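Side-chain contacts in FrpC operon protein (PDB 5EDF), which is of uncertain function but, as the iron-regulated protein FrpD of Neisseria meningitidis, binds the RTX protein FrpC and is putatively involved in adhesion: residues 82-85 / 86-90; 203-206 / 207-211. All coordinates share one frame; numbering follows the deposited sequence. Where two conformers were deposited one is given.

Contact 1. Residues 82-85 / 86-90; sequences QNKA and HFIQF
The backbone carbonyl of Asn83 receives the amide of His86, with His86 N 2.9 Å from Asn83 O in a bent bond: the N-H...O angle is 138° and the donor stands above the carbonyl plane. Asn83 O also lies at the edge of the His86 imidazole, close to the ring plane and 3.6 Å from His86 CD2. His86 ND1 is bonded to Asp96, and the ring stacks on Tyr66.

On another side of the turn, the carboxamide oxygen of Asn83 meets the edge of the Phe87 ring, OD1 lying 3.4 Å from CD2, with amide and ring planes 53° apart. Asn83 has CG between its backbone N and carbonyl carbon (chi1 68°), which carries the amide toward Phe87 CD2 and CE2. Its ND2 is held by Pro78 O and Glu77, so the buried amide is tied to the end of strand 73-77 and the loop after it.

Lys84 and Ile88 run side by side in the same direction, with Lys84 CE 3.8 Å from Ile88 CD1. The lysine reaches the isoleucine through CE, while its NZ forms a salt bridge with Glu10. Along the backbone the i to i+4 helical bonds begin: Ile88 N donates to Lys84 O at 2.9 Å, and Gln89 N to Ala85 O at 3.1 Å, the latter nearly straight. Phe87 and Phe90 both pack on strands 61-70 and 98-105. The contact thus forms the first turn of an amphipathic helix, 84-93, which links strand 73-77 to strand 98-105 of the large antiparallel sheet, two strands separated in it by strand 61-70.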
ATOM      1  N   GLN A  82      -6.732  17.715   9.203  1.00 16.79           N
ATOM      2  CA  GLN A  82      -7.805  16.907   9.810  1.00 16.31           C
ATOM      3  C   GLN A  82      -7.275  15.585  10.339  1.00 17.08           C
ATOM      4  O   GLN A  82      -7.709  15.132  11.397  1.00 21.61           O
ATOM      5  CB  GLN A  82      -8.931  16.677   8.801  1.00 21.31           C
ATOM      6  CG  GLN A  82      -9.729  17.914   8.419  1.00 28.17           C
ATOM      7  CD  GLN A  82      -8.981  18.883   7.503  1.00 35.38           C
ATOM      8  OE1 GLN A  82      -8.418  18.486   6.474  1.00 36.86           O
ATOM      9  NE2 GLN A  82      -8.984  20.166   7.873  1.00 41.95           N
ATOM     10  N   ASN A  83      -6.317  14.964   9.663  1.00 14.86           N
ATOM     11  CA  ASN A  83      -5.837  13.649  10.046  1.00 15.45           C
ATOM     12  C   ASN A  83      -4.457  13.664  10.716  1.00 13.02           C
ATOM     13  O   ASN A  83      -3.918  12.580  11.055  1.00 14.37           O
ATOM     14  CB  ASN A  83      -5.830  12.706   8.822  1.00 14.37           C
ATOM     15  CG  ASN A  83      -4.777  13.110   7.783  1.00 13.66           C
ATOM     16  OD1 ASN A  83      -3.743  13.671   8.143  1.00 13.38           O
ATOM     17  ND2 ASN A  83      -5.004  12.763   6.501  1.00 14.02           N
ATOM     18  N   LYS A  84      -3.868  14.838  10.917  1.00 13.41           N
ATOM     19  CA  LYS A  84      -2.479  14.894  11.374  1.00 13.73           C
ATOM     20  C   LYS A  84      -2.181  14.090  12.654  1.00 13.81           C
ATOM     21  O   LYS A  84      -1.081  13.562  12.789  1.00 16.20           O
ATOM     22  CB  LYS A  84      -1.991  16.332  11.546  1.00 16.57           C
ATOM     23  CG  LYS A  84      -2.732  17.167  12.548  1.00 21.44           C
ATOM     24  CD  LYS A  84      -2.062  18.561  12.769  1.00 20.48           C
ATOM     25  CE  LYS A  84      -0.725  18.495  13.569  1.00 22.73           C
ATOM     26  NZ  LYS A  84      -0.100  19.871  13.880  1.00 27.89           N
ATOM     27  N   ALA A  85      -3.107  14.057  13.616  1.00 14.73           N
ATOM     28  CA  ALA A  85      -2.827  13.334  14.849  1.00 16.61           C
ATOM     29  C   ALA A  85      -2.556  11.859  14.608  1.00 16.22           C
ATOM     30  O   ALA A  85      -1.779  11.245  15.344  1.00 15.97           O
ATOM     31  CB  ALA A  85      -3.958  13.511  15.841  1.00 18.47           C
ATOM     32  N   HIS A  86      -3.153  11.308  13.550  1.00 14.69           N
ATOM     33  CA  HIS A  86      -2.900   9.917  13.184  1.00 15.10           C
ATOM     34  C   HIS A  86      -1.472   9.735  12.694  1.00 14.09           C
ATOM     35  O   HIS A  86      -0.799   8.738  13.022  1.00 15.14           O
ATOM     36  CB  HIS A  86      -3.912   9.425  12.171  1.00 14.46           C
ATOM     37  CG  HIS A  86      -5.307   9.420  12.704  1.00 16.42           C
ATOM     38  ND1 HIS A  86      -5.785   8.399  13.503  1.00 17.17           N
ATOM     39  CD2 HIS A  86      -6.313  10.327  12.613  1.00 18.50           C
ATOM     40  CE1 HIS A  86      -7.026   8.679  13.868  1.00 17.65           C
ATOM     41  NE2 HIS A  86      -7.372   9.839  13.340  1.00 20.49           N
ATOM     42  N   PHE A  87      -0.987  10.693  11.887  1.00 14.36           N
ATOM     43  CA  PHE A  87       0.416  10.688  11.454  1.00 14.43           C
ATOM     44  C   PHE A  87       1.400  10.911  12.588  1.00 15.05           C
ATOM     45  O   PHE A  87       2.471  10.299  12.602  1.00 16.87           O
ATOM     46  CB  PHE A  87       0.652  11.713  10.349  1.00 13.72           C
ATOM     47  CG  PHE A  87       0.157  11.272   9.007  1.00 12.35           C
ATOM     48  CD1 PHE A  87       0.957  10.474   8.214  1.00 12.72           C
ATOM     49  CD2 PHE A  87      -1.096  11.635   8.511  1.00 11.45           C
ATOM     50  CE1 PHE A  87       0.539  10.070   6.960  1.00 12.50           C
ATOM     51  CE2 PHE A  87      -1.523  11.203   7.254  1.00 13.23           C
ATOM     52  CZ  PHE A  87      -0.739  10.443   6.485  1.00 12.24           C
ATOM     53  N   ILE A  88       1.066  11.772  13.547  0.50 14.92           N
ATOM     54  CA  ILE A  88       1.963  11.994  14.678  0.50 15.39           C
ATOM     55  C   ILE A  88       2.129  10.705  15.489  0.50 16.83           C
ATOM     56  O   ILE A  88       3.233  10.346  15.874  0.50 18.17           O
ATOM     57  CB  ILE A  88       1.459  13.129  15.583  0.50 15.67           C
ATOM     58  CG1 ILE A  88       1.651  14.453  14.853  0.50 18.98           C
ATOM     59  CG2 ILE A  88       2.196  13.127  16.903  0.50 16.09           C
ATOM     60  CD1 ILE A  88       0.913  15.585  15.421  0.50 16.82           C
ATOM     61  N   GLN A  89       1.030  10.016  15.762  1.00 15.22           N
ATOM     62  CA  GLN A  89       1.102   8.729  16.413  1.00 16.01           C
ATOM     63  C   GLN A  89       1.943   7.720  15.617  1.00 16.28           C
ATOM     64  O   GLN A  89       2.788   7.004  16.153  1.00 18.50           O
ATOM     65  CB  GLN A  89      -0.307   8.207  16.690  1.00 16.00           C
ATOM     66  CG  GLN A  89      -0.345   6.861  17.411  1.00 17.52           C
ATOM     67  CD  GLN A  89       0.095   6.966  18.837  1.00 17.83           C
ATOM     68  OE1 GLN A  89      -0.589   7.597  19.651  1.00 21.78           O
ATOM     69  NE2 GLN A  89       1.239   6.350  19.164  1.00 25.06           N
ATOM     70  N   PHE A  90       1.692   7.662  14.322  1.00 15.69           N
ATOM     71  CA  PHE A  90       2.436   6.788  13.421  1.00 16.35           C
ATOM     72  C   PHE A  90       3.930   7.075  13.475  1.00 17.29           C
ATOM     73  O   PHE A  90       4.737   6.164  13.535  1.00 18.72           O
ATOM     74  CB  PHE A  90       1.866   7.010  12.015  1.00 17.12           C
ATOM     75  CG  PHE A  90       2.747   6.539  10.896  1.00 17.61           C
ATOM     76  CD1 PHE A  90       2.813   5.220  10.567  1.00 17.59           C
ATOM     77  CD2 PHE A  90       3.482   7.457  10.162  1.00 17.81           C
ATOM     78  CE1 PHE A  90       3.628   4.811   9.513  1.00 17.02           C
ATOM     79  CE2 PHE A  90       4.290   7.034   9.115  1.00 17.47           C
ATOM     80  CZ  PHE A  90       4.356   5.725   8.812  1.00 18.77           C
TER

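Contact 2. Residues 203-206 / 207-211; sequences LTQQ and ELVGY
A capping box opens the C-terminal helix 205-224, with Thr204 at the N-cap and Glu207 three residues on, each side chain receiving the other's backbone amide. Glu207 N donates to Thr204 OG1 at 3.0 Å, and Thr204 N donates to Glu207 OE1 at 2.9 Å. Both bonds are close to straight, 164° and 168°, and OE1 uses the lone pair that faces away from OE2. Thr204 places OG1 between its backbone N and carbonyl carbon (chi1 68°), facing the amide in the first turn.

The two capping side chains cross at about a right angle, with Glu207 CG 3.4 Å from Thr204 OG1. The carboxylate is held at both oxygens, because OE2 accepts from the indole of Trp74; its negative charge close to the helix start would probably be favoured by the helix dipole.

Leu203, just before the cap, turns inward: its CD1 meets Leu208 CD2 at 3.9 Å, and its CD2 lies beside the Glu207 carboxylate. On another side of the helix, Gln205 and Val209 point the same way, with Gln205 CG 3.9 Å from Val209 CG2. The side-chain amide of Gln205 is bonded at NE2 to Ser128 and at OE1 to the backbone N of Ala129, while Leu208 packs against Tyr153 and Ile163 of the sheet. The reciprocal bonds, with the leucine pair straddling the cap, have the form of a hydrophobic staple beside a capping box.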
ATOM      1  N   LEU A 203     -11.908  -8.603   5.855  1.00 16.61           N
ATOM      2  CA  LEU A 203     -12.268  -7.588   4.919  1.00 16.55           C
ATOM      3  C   LEU A 203     -12.826  -8.257   3.674  1.00 17.46           C
ATOM      4  O   LEU A 203     -12.437  -9.369   3.314  1.00 18.32           O
ATOM      5  CB  LEU A 203     -11.021  -6.741   4.571  1.00 15.39           C
ATOM      6  CG  LEU A 203     -10.391  -6.027   5.761  1.00 16.19           C
ATOM      7  CD1 LEU A 203      -9.083  -5.304   5.331  1.00 16.59           C
ATOM      8  CD2 LEU A 203     -11.363  -5.031   6.413  1.00 20.12           C
ATOM      9  N   THR A 204     -13.727  -7.578   2.996  1.00 18.04           N
ATOM     10  CA  THR A 204     -14.324  -8.122   1.802  1.00 17.17           C
ATOM     11  C   THR A 204     -13.437  -7.888   0.604  1.00 15.95           C
ATOM     12  O   THR A 204     -12.530  -7.042   0.626  1.00 14.79           O
ATOM     13  CB  THR A 204     -15.683  -7.484   1.494  1.00 19.21           C
ATOM     14  OG1 THR A 204     -15.483  -6.116   1.119  1.00 21.61           O
ATOM     15  CG2 THR A 204     -16.638  -7.537   2.699  1.00 20.36           C
ATOM     16  N   GLN A 205     -13.694  -8.607  -0.477  1.00 17.31           N
ATOM     17  CA  GLN A 205     -12.994  -8.388  -1.712  1.00 15.06           C
ATOM     18  C   GLN A 205     -13.164  -6.945  -2.185  1.00 16.55           C
ATOM     19  O   GLN A 205     -12.231  -6.352  -2.740  1.00 15.02           O
ATOM     20  CB  GLN A 205     -13.432  -9.357  -2.800  1.00 17.51           C
ATOM     21  CG  GLN A 205     -12.595  -9.243  -4.050  1.00 17.51           C
ATOM     22  CD  GLN A 205     -13.003 -10.191  -5.169  1.00 17.24           C
ATOM     23  OE1 GLN A 205     -14.043 -10.854  -5.106  1.00 18.06           O
ATOM     24  NE2 GLN A 205     -12.219 -10.207  -6.248  1.00 17.00           N
ATOM     25  N   GLN A 206     -14.356  -6.394  -1.971  1.00 15.57           N
ATOM     26  CA  GLN A 206     -14.629  -5.033  -2.399  1.00 16.74           C
ATOM     27  C   GLN A 206     -13.759  -4.034  -1.646  1.00 16.03           C
ATOM     28  O   GLN A 206     -13.249  -3.072  -2.231  1.00 16.84           O
ATOM     29  CB  GLN A 206     -16.113  -4.689  -2.271  1.00 20.64           C
ATOM     30  CG  GLN A 206     -17.037  -5.471  -3.218  1.00 23.54           C
ATOM     31  CD  GLN A 206     -17.539  -6.804  -2.666  1.00 23.01           C
ATOM     32  OE1 GLN A 206     -17.035  -7.336  -1.666  1.00 25.93           O
ATOM     33  NE2 GLN A 206     -18.541  -7.355  -3.332  1.00 27.44           N
ATOM     34  N   GLU A 207     -13.591  -4.237  -0.338  1.00 16.32           N
ATOM     35  CA  GLU A 207     -12.701  -3.373   0.451  1.00 16.22           C
ATOM     36  C   GLU A 207     -11.257  -3.483  -0.018  1.00 13.85           C
ATOM     37  O   GLU A 207     -10.580  -2.474  -0.186  1.00 14.59           O
ATOM     38  CB  GLU A 207     -12.770  -3.736   1.929  1.00 15.96           C
ATOM     39  CG  GLU A 207     -14.090  -3.336   2.578  1.00 18.88           C
ATOM     40  CD  GLU A 207     -14.198  -3.814   4.009  1.00 20.62           C
ATOM     41  OE1 GLU A 207     -14.303  -5.052   4.228  1.00 20.75           O
ATOM     42  OE2 GLU A 207     -14.254  -2.954   4.925  1.00 21.25           O
ATOM     43  N   LEU A 208     -10.803  -4.706  -0.267  1.00 12.63           N
ATOM     44  CA  LEU A 208      -9.406  -4.948  -0.645  1.00 11.54           C
ATOM     45  C   LEU A 208      -9.083  -4.470  -2.065  1.00 12.58           C
ATOM     46  O   LEU A 208      -8.120  -3.743  -2.282  1.00 12.53           O
ATOM     47  CB  LEU A 208      -9.092  -6.433  -0.471  1.00 13.87           C
ATOM     48  CG  LEU A 208      -9.211  -6.997   0.936  1.00 13.42           C
ATOM     49  CD1 LEU A 208      -9.221  -8.536   0.942  1.00 18.34           C
ATOM     50  CD2 LEU A 208      -8.038  -6.494   1.747  1.00 16.24           C
ATOM     51  N   VAL A 209      -9.910  -4.861  -3.042  1.00 12.71           N
ATOM     52  CA  VAL A 209      -9.752  -4.357  -4.413  1.00 12.72           C
ATOM     53  C   VAL A 209      -9.934  -2.853  -4.478  1.00 13.46           C
ATOM     54  O   VAL A 209      -9.185  -2.160  -5.180  1.00 14.46           O
ATOM     55  CB  VAL A 209     -10.695  -5.099  -5.424  1.00 12.52           C
ATOM     56  CG1 VAL A 209     -10.633  -4.433  -6.803  1.00 14.80           C
ATOM     57  CG2 VAL A 209     -10.256  -6.549  -5.544  1.00 14.92           C
ATOM     58  N   GLY A 210     -10.892  -2.307  -3.737  1.00 13.66           N
ATOM     59  CA  GLY A 210     -11.087  -0.868  -3.713  1.00 14.35           C
ATOM     60  C   GLY A 210      -9.829  -0.136  -3.296  1.00 13.82           C
ATOM     61  O   GLY A 210      -9.473   0.890  -3.883  1.00 14.72           O
ATOM     62  N   TYR A 211      -9.180  -0.628  -2.257  1.00 12.90           N
ATOM     63  CA  TYR A 211      -7.933  -0.016  -1.777  1.00 11.37           C
ATOM     64  C   TYR A 211      -6.912  -0.064  -2.898  1.00 11.81           C
ATOM     65  O   TYR A 211      -6.263   0.966  -3.184  1.00 11.83           O
ATOM     66  CB  TYR A 211      -7.481  -0.753  -0.510  1.00 12.25           C
ATOM     67  CG  TYR A 211      -6.331  -0.107   0.256  1.00 10.10           C
ATOM     68  CD1 TYR A 211      -6.500   0.317   1.547  1.00 11.98           C
ATOM     69  CD2 TYR A 211      -5.081   0.053  -0.336  1.00 11.40           C
ATOM     70  CE1 TYR A 211      -5.457   0.885   2.261  1.00 12.55           C
ATOM     71  CE2 TYR A 211      -4.047   0.631   0.364  1.00 10.91           C
ATOM     72  CZ  TYR A 211      -4.229   1.056   1.663  1.00 12.02           C
ATOM     73  OH  TYR A 211      -3.129   1.634   2.304  1.00 12.75           O
TER

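Contacts 1 and 2 each form the start of a helix, 84-93 and 205-224 respectively, with centres about 24 Å apart and nearest atoms about 10 Å apart. They do not touch, yet both helices pack on strands of the same antiparallel sheet. Each is partly buried: contact 1 is the farther from the chain centre, about 18 Å against 13 Å. Their chemistry differs at the helix entrance. In 203-206/207-211 side chains bond the first amides reciprocally, whereas in 82-85/86-90 every hydrogen bond across the two segments is between backbone atoms, and most polar side chains bond to strand ends, loops or the N-terminal region.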